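Side-chain contacts in endonuclease V (Bacillus subtilis, PDB 3GA2), which probably cleaves double-stranded DNA with magnesium, at the second phosphodiester bond 3' to a deoxyinosine, and so starts the repair of deaminated bases: residues 16-19 against 20-23; 23-26 against 27-30; 225-228 against 229-232. The protein carries 1 engineered substitution. All coordinates share one frame; numbering follows the deposited sequence.

In the fold
All three interactions lie near the surface of one chain of the RNase H clan, built on a mixed beta sheet. Interaction 1 lies on helix 14-25, and interaction 2 begins at its last turn; they share N23. Their centres are about 11 Å apart. Interaction 2 takes the chain off the helix toward strand 41-52. Interaction 3 comes much later, on helix 217-235 near the C-terminus. Its centre is about 32 Å from that of interaction 1 and 34 Å from that of interaction 2, and it lies on the opposite side of the chain's centre from interaction 2. Of the three, interaction 3 approaches the predicted magnesium ligands D46 and D116; the other two are structural packing.

Interaction 1 (16-19 against 20-23)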
loop_
_atom_site.group_PDB
_atom_site.type_symbol
_atom_site.label_atom_id
_atom_site.label_comp_id
_atom_site.label_asym_id
_atom_site.label_seq_id
_atom_site.Cartn_x
_atom_site.Cartn_y
_atom_site.Cartn_z
ATOM N N ASP A 16 -10.818 -18.830 8.349
ATOM C CA ASP A 16 -9.428 -19.021 7.951
ATOM C C ASP A 16 -8.714 -17.674 7.824
ATOM O O ASP A 16 -7.623 -17.487 8.362
ATOM C CB ASP A 16 -9.358 -19.761 6.608
ATOM C CG ASP A 16 -10.171 -21.047 6.597
ATOM O OD1 ASP A 16 -9.921 -21.928 7.447
ATOM O OD2 ASP A 16 -11.061 -21.175 5.726
ATOM N N PHE A 17 -9.341 -16.743 7.110
ATOM C CA PHE A 17 -8.766 -15.419 6.907
ATOM C C PHE A 17 -8.557 -14.672 8.226
ATOM O O PHE A 17 -7.519 -14.039 8.430
ATOM C CB PHE A 17 -9.650 -14.589 5.972
ATOM C CG PHE A 17 -9.802 -15.178 4.596
ATOM C CD1 PHE A 17 -10.799 -16.114 4.331
ATOM C CD2 PHE A 17 -8.932 -14.816 3.571
ATOM C CE1 PHE A 17 -10.925 -16.683 3.064
ATOM C CE2 PHE A 17 -9.048 -15.378 2.299
ATOM C CZ PHE A 17 -10.048 -16.314 2.044
ATOM N N LEU A 18 -9.538 -14.742 9.122
ATOM C CA LEU A 18 -9.426 -14.061 10.409
ATOM C C LEU A 18 -8.280 -14.601 11.247
ATOM O O LEU A 18 -7.605 -13.848 11.952
ATOM C CB LEU A 18 -10.724 -14.179 11.215
ATOM C CG LEU A 18 -11.771 -13.080 11.043
ATOM C CD1 LEU A 18 -11.126 -11.719 11.304
ATOM C CD2 LEU A 18 -12.348 -13.133 9.655
ATOM N N GLN A 19 -8.062 -15.907 11.174
ATOM C CA GLN A 19 -6.998 -16.532 11.947
ATOM C C GLN A 19 -5.635 -16.037 11.481
ATOM O O GLN A 19 -4.749 -15.784 12.293
ATOM C CB GLN A 19 -7.074 -18.053 11.818
ATOM C CG GLN A 19 -6.280 -18.782 12.887
ATOM C CD GLN A 19 -6.890 -18.624 14.272
ATOM O OE1 GLN A 19 -6.272 -18.969 15.279
ATOM N NE2 GLN A 19 -8.117 -18.109 14.326
ATOM N N VAL A 20 -5.467 -15.906 10.167
ATOM C CA VAL A 20 -4.206 -15.426 9.611
ATOM C C VAL A 20 -3.979 -13.977 10.041
ATOM O O VAL A 20 -2.897 -13.628 10.494
ATOM C CB VAL A 20 -4.202 -15.508 8.061
ATOM C CG1 VAL A 20 -2.901 -14.937 7.506
ATOM C CG2 VAL A 20 -4.362 -16.957 7.616
ATOM N N GLN A 21 -5.006 -13.139 9.909
ATOM C CA GLN A 21 -4.880 -11.738 10.291
ATOM C C GLN A 21 -4.531 -11.583 11.762
ATOM O O GLN A 21 -3.614 -10.843 12.121
ATOM C CB GLN A 21 -6.174 -10.968 10.019
ATOM C CG GLN A 21 -6.557 -10.873 8.559
ATOM C CD GLN A 21 -7.702 -9.908 8.324
ATOM O OE1 GLN A 21 -8.628 -9.809 9.137
ATOM N NE2 GLN A 21 -7.657 -9.201 7.200
ATOM N N PHE A 22 -5.271 -12.279 12.617
ATOM C CA PHE A 22 -5.041 -12.190 14.053
ATOM C C PHE A 22 -3.642 -12.640 14.454
ATOM O O PHE A 22 -3.056 -12.112 15.400
ATOM C CB PHE A 22 -6.109 -12.988 14.806
ATOM C CG PHE A 22 -7.431 -12.270 14.922
ATOM C CD1 PHE A 22 -7.499 -11.003 15.493
ATOM C CD2 PHE A 22 -8.607 -12.865 14.479
ATOM C CE1 PHE A 22 -8.717 -10.339 15.622
ATOM C CE2 PHE A 22 -9.831 -12.206 14.605
ATOM C CZ PHE A 22 -9.884 -10.942 15.180
ATOM N N ASN A 23 -3.099 -13.608 13.729
ATOM C CA ASN A 23 -1.761 -14.088 14.028
ATOM C C ASN A 23 -0.739 -13.017 13.673
ATOM O O ASN A 23 0.067 -12.613 14.508
ATOM C CB ASN A 23 -1.470 -15.366 13.236
ATOM C CG ASN A 23 -2.144 -16.587 13.834
ATOM O OD1 ASN A 23 -2.188 -17.653 13.218
ATOM N ND2 ASN A 23 -2.663 -16.439 15.045
#
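L18 and F22 meet one turn apart on helix 14-25. This is the apolar part of the contact. The two side chains run side by side and point the same way. The branch that touches is CD1 of L18, which is 3.6 Å from CE2 of the F22 ring. CB and CG of L18 approach the same ring atom less closely. CG of F22 lies anti to its carbonyl carbon (chi1 -79°), which lays the ring back toward L18. L18 CD1 also has a polar neighbour: OE1 of Q21 lies 3.8 Å away, a van der Waals contact where the two side chains cross.

The hydrogen bonds are those of a regular alpha helix, from each N-H to the carbonyl four residues earlier. V20 N donates to D16 O at 3.2 Å. Q21 N donates to F17 O at 3.1 Å, and this bond is nearly straight, with an N-H...O angle of 169°. N23 N reaches Q19 O at 3.1 Å, with a more bent angle of 145°.

Several side chains pack against these same carbonyls. CG2 of V20 sits beside its own backbone N and comes to 3.4 Å from D16 O. CG of Q21 approaches F17 O at 3.3 Å. The N23 side chain folds back to the carbonyl of Q19, its CG 3.1 Å from Q19 O. Its OD1 is close too, but both oxygens are acceptors and no bond joins them.

D16 forms a salt bridge with K12, just before the helix begins. F17 stacks on F90, meets F93 edge-to-face and touches V87. L18 also touches F90. Helix 14-25 thus packs through this aromatic cluster against the loop around V87 and F90, which precedes helix 96-105. F22, largely exposed, touches N124 in the loop between strand 113-116 and helix 128-136.

Interaction 2 (23-26 against 27-30); sequences NLKN and RINL
A type I beta turn from K25 to I28 takes the chain out of helix 14-25 and into the loop that leads to strand 41-52. The bond that closes this turn, from I28 N to K25 O, is weak at 3.4 Å. A shorter bond comes one residue earlier: R27 N donates to L24 O at 2.7 Å. The donor stands well above the carbonyl plane, 56° out of it, and so off the lone-pair directions. CB of R27 crowds the same oxygen at 3.2 Å.

Two side-chain pairs meet at an oblique angle, K25 with I28 and L24 with R27. CD1 of I28 reaches back to 4.0 Å from CG of K25, and its CG1 rests against K25 O. CG1 takes up this place by standing anti to the carbonyl carbon (chi1 -66°), and the extended chi2 (172°) carries CD1 on toward K25. The K25 chain runs on away from I28, and its NZ bonds to OD1 of N124. In the other pair, CD2 of L24 comes to 4.0 Å from NH1 of R27. L24 and R27 both touch F134 of helix 128-136, while I28 touches T130 there. One water donates weakly to two carbonyls, N26 O at 3.3 Å and I28 O at 3.4 Å.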
loop_
_atom_site.group_PDB
_atom_site.type_symbol
_atom_site.label_atom_id
_atom_site.label_comp_id
_atom_site.label_asym_id
_atom_site.label_seq_id
_atom_site.Cartn_x
_atom_site.Cartn_y
_atom_site.Cartn_z
ATOM N N ASN A 23 -3.099 -13.608 13.729
ATOM C CA ASN A 23 -1.761 -14.088 14.028
ATOM C C ASN A 23 -0.739 -13.017 13.673
ATOM O O ASN A 23 0.067 -12.613 14.508
ATOM C CB ASN A 23 -1.470 -15.366 13.236
ATOM C CG ASN A 23 -2.144 -16.587 13.834
ATOM O OD1 ASN A 23 -2.188 -17.653 13.218
ATOM N ND2 ASN A 23 -2.663 -16.439 15.045
ATOM N N LEU A 24 -0.780 -12.552 12.430
ATOM C CA LEU A 24 0.156 -11.535 11.973
ATOM C C LEU A 24 -0.013 -10.211 12.710
ATOM O O LEU A 24 0.966 -9.509 12.966
ATOM C CB LEU A 24 -0.010 -11.313 10.471
ATOM C CG LEU A 24 0.244 -12.549 9.605
ATOM C CD1 LEU A 24 -0.033 -12.200 8.155
ATOM C CD2 LEU A 24 1.681 -13.031 9.782
ATOM N N LYS A 25 -1.253 -9.881 13.059
ATOM C CA LYS A 25 -1.546 -8.638 13.757
ATOM C C LYS A 25 -0.756 -8.517 15.054
ATOM O O LYS A 25 -0.386 -7.419 15.460
ATOM C CB LYS A 25 -3.045 -8.536 14.052
ATOM C CG LYS A 25 -3.462 -7.206 14.647
ATOM C CD LYS A 25 -4.975 -7.047 14.691
ATOM C CE LYS A 25 -5.631 -8.044 15.617
ATOM N NZ LYS A 25 -7.091 -7.784 15.734
ATOM N N ASN A 26 -0.494 -9.641 15.704
ATOM C CA ASN A 26 0.254 -9.609 16.948
ATOM C C ASN A 26 1.749 -9.491 16.686
ATOM O O ASN A 26 2.549 -9.427 17.618
ATOM C CB ASN A 26 -0.051 -10.857 17.779
ATOM C CG ASN A 26 -1.494 -10.899 18.247
ATOM O OD1 ASN A 26 -1.983 -9.953 18.870
ATOM N ND2 ASN A 26 -2.183 -11.993 17.949
ATOM N N ARG A 27 2.120 -9.450 15.411
ATOM C CA ARG A 27 3.523 -9.334 15.021
ATOM C C ARG A 27 3.824 -7.963 14.409
ATOM O O ARG A 27 4.875 -7.761 13.803
ATOM C CB ARG A 27 3.884 -10.445 14.028
ATOM C CG ARG A 27 3.804 -11.850 14.614
ATOM C CD ARG A 27 4.039 -12.918 13.551
ATOM N NE ARG A 27 5.308 -12.722 12.851
ATOM C CZ ARG A 27 5.738 -13.478 11.844
ATOM N NH1 ARG A 27 5.005 -14.494 11.407
ATOM N NH2 ARG A 27 6.902 -13.211 11.267
ATOM N N ILE A 28 2.896 -7.027 14.571
ATOM C CA ILE A 28 3.076 -5.684 14.040
ATOM C C ILE A 28 4.022 -4.883 14.922
ATOM O O ILE A 28 3.894 -4.881 16.147
ATOM C CB ILE A 28 1.729 -4.939 13.941
ATOM C CG1 ILE A 28 0.854 -5.628 12.893
ATOM C CG2 ILE A 28 1.962 -3.468 13.605
ATOM C CD1 ILE A 28 -0.559 -5.124 12.821
ATOM N N ASN A 29 4.976 -4.209 14.294
ATOM C CA ASN A 29 5.935 -3.404 15.025
ATOM C C ASN A 29 6.129 -2.050 14.368
ATOM O O ASN A 29 6.761 -1.944 13.318
ATOM C CB ASN A 29 7.279 -4.127 15.116
ATOM C CG ASN A 29 8.364 -3.243 15.683
ATOM O OD1 ASN A 29 8.148 -2.536 16.661
ATOM N ND2 ASN A 29 9.537 -3.277 15.072
ATOM N N LEU A 30 5.593 -1.015 15.005
ATOM C CA LEU A 30 5.683 0.348 14.494
ATOM C C LEU A 30 6.697 1.200 15.243
ATOM O O LEU A 30 6.570 2.421 15.283
ATOM C CB LEU A 30 4.309 1.014 14.565
ATOM C CG LEU A 30 3.296 0.750 13.439
ATOM C CD1 LEU A 30 3.542 -0.578 12.763
ATOM C CD2 LEU A 30 1.901 0.849 14.007
HETATM O O HOH W 1 1.815 -6.313 18.397
#

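Interaction 3 (225-228 against 229-232); sequences ETHV and LRTF
The imidazole ring of H227 and the guanidinium group of R230 lie side by side and point the same way. Their planes are only 6° apart, so the two flat groups are almost parallel. The closest approach is between CD2 of H227 and NH2 of R230, at 3.5 Å. NH2 comes at the ring obliquely, from neither squarely over a face nor straight at an edge, and CD2 stands obliquely to the guanidinium in turn. CG of R230 is anti to the backbone N (chi1 174°), and the chain bends only at chi3, which brings the guanidinium up beside the ring. NH1 of R230 donates to the carbonyl of Y49, which helps to fix the group.

A second feature is the carbonyl of H227, gripped twice by T231. The backbone N of T231 donates to H227 O at 3.0 Å and its OG1 donates at 2.8 Å. They reach the oxygen from opposite faces of the carbonyl plane. OG1 stands beside its own backbone N (chi1 -55°), and the hydroxyl thus bonds back to the carbonyl four residues earlier in its own helix. R230 N to T226 O and F232 N to V228 O, both 3.0 Å, continue the helical bonding.

L229 turns toward strand 55-66 and touches V59 and C61. T226 packs on A48 and D46 of strand 41-52; D46 is a predicted magnesium ligand. H227 is about 7 Å, side chain to side chain, from D116, the other predicted ligand. R230 rests on A48 and W50. Through these contacts helix 217-235 packs on strands 41-52 and 55-66 of the sheet, with E225 reaching K75 of strand 72-81 in a salt bridge.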
loop_
_atom_site.group_PDB
_atom_site.type_symbol
_atom_site.label_atom_id
_atom_site.label_comp_id
_atom_site.label_asym_id
_atom_site.label_seq_id
_atom_site.Cartn_x
_atom_site.Cartn_y
_atom_site.Cartn_z
ATOM N N GLU A 225 1.128 3.225 -14.241
ATOM C CA GLU A 225 1.648 2.060 -14.944
ATOM C C GLU A 225 0.633 0.914 -14.978
ATOM O O GLU A 225 0.486 0.234 -15.996
ATOM C CB GLU A 225 2.951 1.596 -14.292
ATOM C CG GLU A 225 3.661 0.496 -15.050
ATOM C CD GLU A 225 4.351 0.990 -16.301
ATOM O OE1 GLU A 225 4.515 0.181 -17.239
ATOM O OE2 GLU A 225 4.749 2.176 -16.354
ATOM N N THR A 226 -0.068 0.704 -13.867
ATOM C CA THR A 226 -1.073 -0.353 -13.789
ATOM C C THR A 226 -2.217 -0.057 -14.756
ATOM O O THR A 226 -2.814 -0.969 -15.328
ATOM C CB THR A 226 -1.662 -0.477 -12.369
ATOM O OG1 THR A 226 -2.262 0.767 -11.988
ATOM C CG2 THR A 226 -0.580 -0.837 -11.369
ATOM N N HIS A 227 -2.514 1.224 -14.947
ATOM C CA HIS A 227 -3.594 1.619 -15.845
ATOM C C HIS A 227 -3.231 1.418 -17.307
ATOM O O HIS A 227 -4.052 0.942 -18.092
ATOM C CB HIS A 227 -3.978 3.076 -15.594
ATOM C CG HIS A 227 -4.653 3.296 -14.277
ATOM N ND1 HIS A 227 -4.848 4.549 -13.737
ATOM C CD2 HIS A 227 -5.181 2.419 -13.389
ATOM C CE1 HIS A 227 -5.466 4.435 -12.575
ATOM N NE2 HIS A 227 -5.680 3.153 -12.340
ATOM N N VAL A 228 -2.001 1.774 -17.669
ATOM C CA VAL A 228 -1.549 1.624 -19.044
ATOM C C VAL A 228 -1.415 0.144 -19.407
ATOM O O VAL A 228 -1.737 -0.253 -20.525
ATOM C CB VAL A 228 -0.198 2.350 -19.280
ATOM C CG1 VAL A 228 0.888 1.743 -18.419
ATOM C CG2 VAL A 228 0.183 2.272 -20.750
ATOM N N LEU A 229 -0.943 -0.673 -18.467
ATOM C CA LEU A 229 -0.805 -2.101 -18.728
ATOM C C LEU A 229 -2.177 -2.749 -18.843
ATOM O O LEU A 229 -2.387 -3.618 -19.689
ATOM C CB LEU A 229 -0.013 -2.793 -17.620
ATOM C CG LEU A 229 1.513 -2.738 -17.709
ATOM C CD1 LEU A 229 2.098 -3.268 -16.420
ATOM C CD2 LEU A 229 2.004 -3.555 -18.901
ATOM N N ARG A 230 -3.106 -2.335 -17.987
ATOM C CA ARG A 230 -4.454 -2.885 -18.032
ATOM C C ARG A 230 -5.089 -2.568 -19.381
ATOM O O ARG A 230 -5.686 -3.440 -20.015
ATOM C CB ARG A 230 -5.325 -2.307 -16.911
ATOM C CG ARG A 230 -6.787 -2.726 -17.003
ATOM C CD ARG A 230 -7.609 -2.213 -15.832
ATOM N NE ARG A 230 -7.603 -0.757 -15.730
ATOM C CZ ARG A 230 -8.209 -0.078 -14.761
ATOM N NH1 ARG A 230 -8.870 -0.727 -13.813
ATOM N NH2 ARG A 230 -8.146 1.248 -14.733
ATOM N N THR A 231 -4.950 -1.318 -19.817
ATOM C CA THR A 231 -5.512 -0.883 -21.093
ATOM C C THR A 231 -4.889 -1.685 -22.225
ATOM O O THR A 231 -5.554 -2.003 -23.208
ATOM C CB THR A 231 -5.243 0.622 -21.352
ATOM O OG1 THR A 231 -5.728 1.399 -20.249
ATOM C CG2 THR A 231 -5.950 1.078 -22.626
ATOM N N PHE A 232 -3.608 -2.006 -22.087
ATOM C CA PHE A 232 -2.920 -2.777 -23.108
ATOM C C PHE A 232 -3.516 -4.173 -23.217
ATOM O O PHE A 232 -3.872 -4.617 -24.304
ATOM C CB PHE A 232 -1.425 -2.863 -22.787
ATOM C CG PHE A 232 -0.652 -3.749 -23.720
ATOM C CD1 PHE A 232 -0.410 -5.079 -23.398
ATOM C CD2 PHE A 232 -0.160 -3.250 -24.924
ATOM C CE1 PHE A 232 0.314 -5.902 -24.258
ATOM C CE2 PHE A 232 0.565 -4.064 -25.794
ATOM C CZ PHE A 232 0.803 -5.392 -25.460
#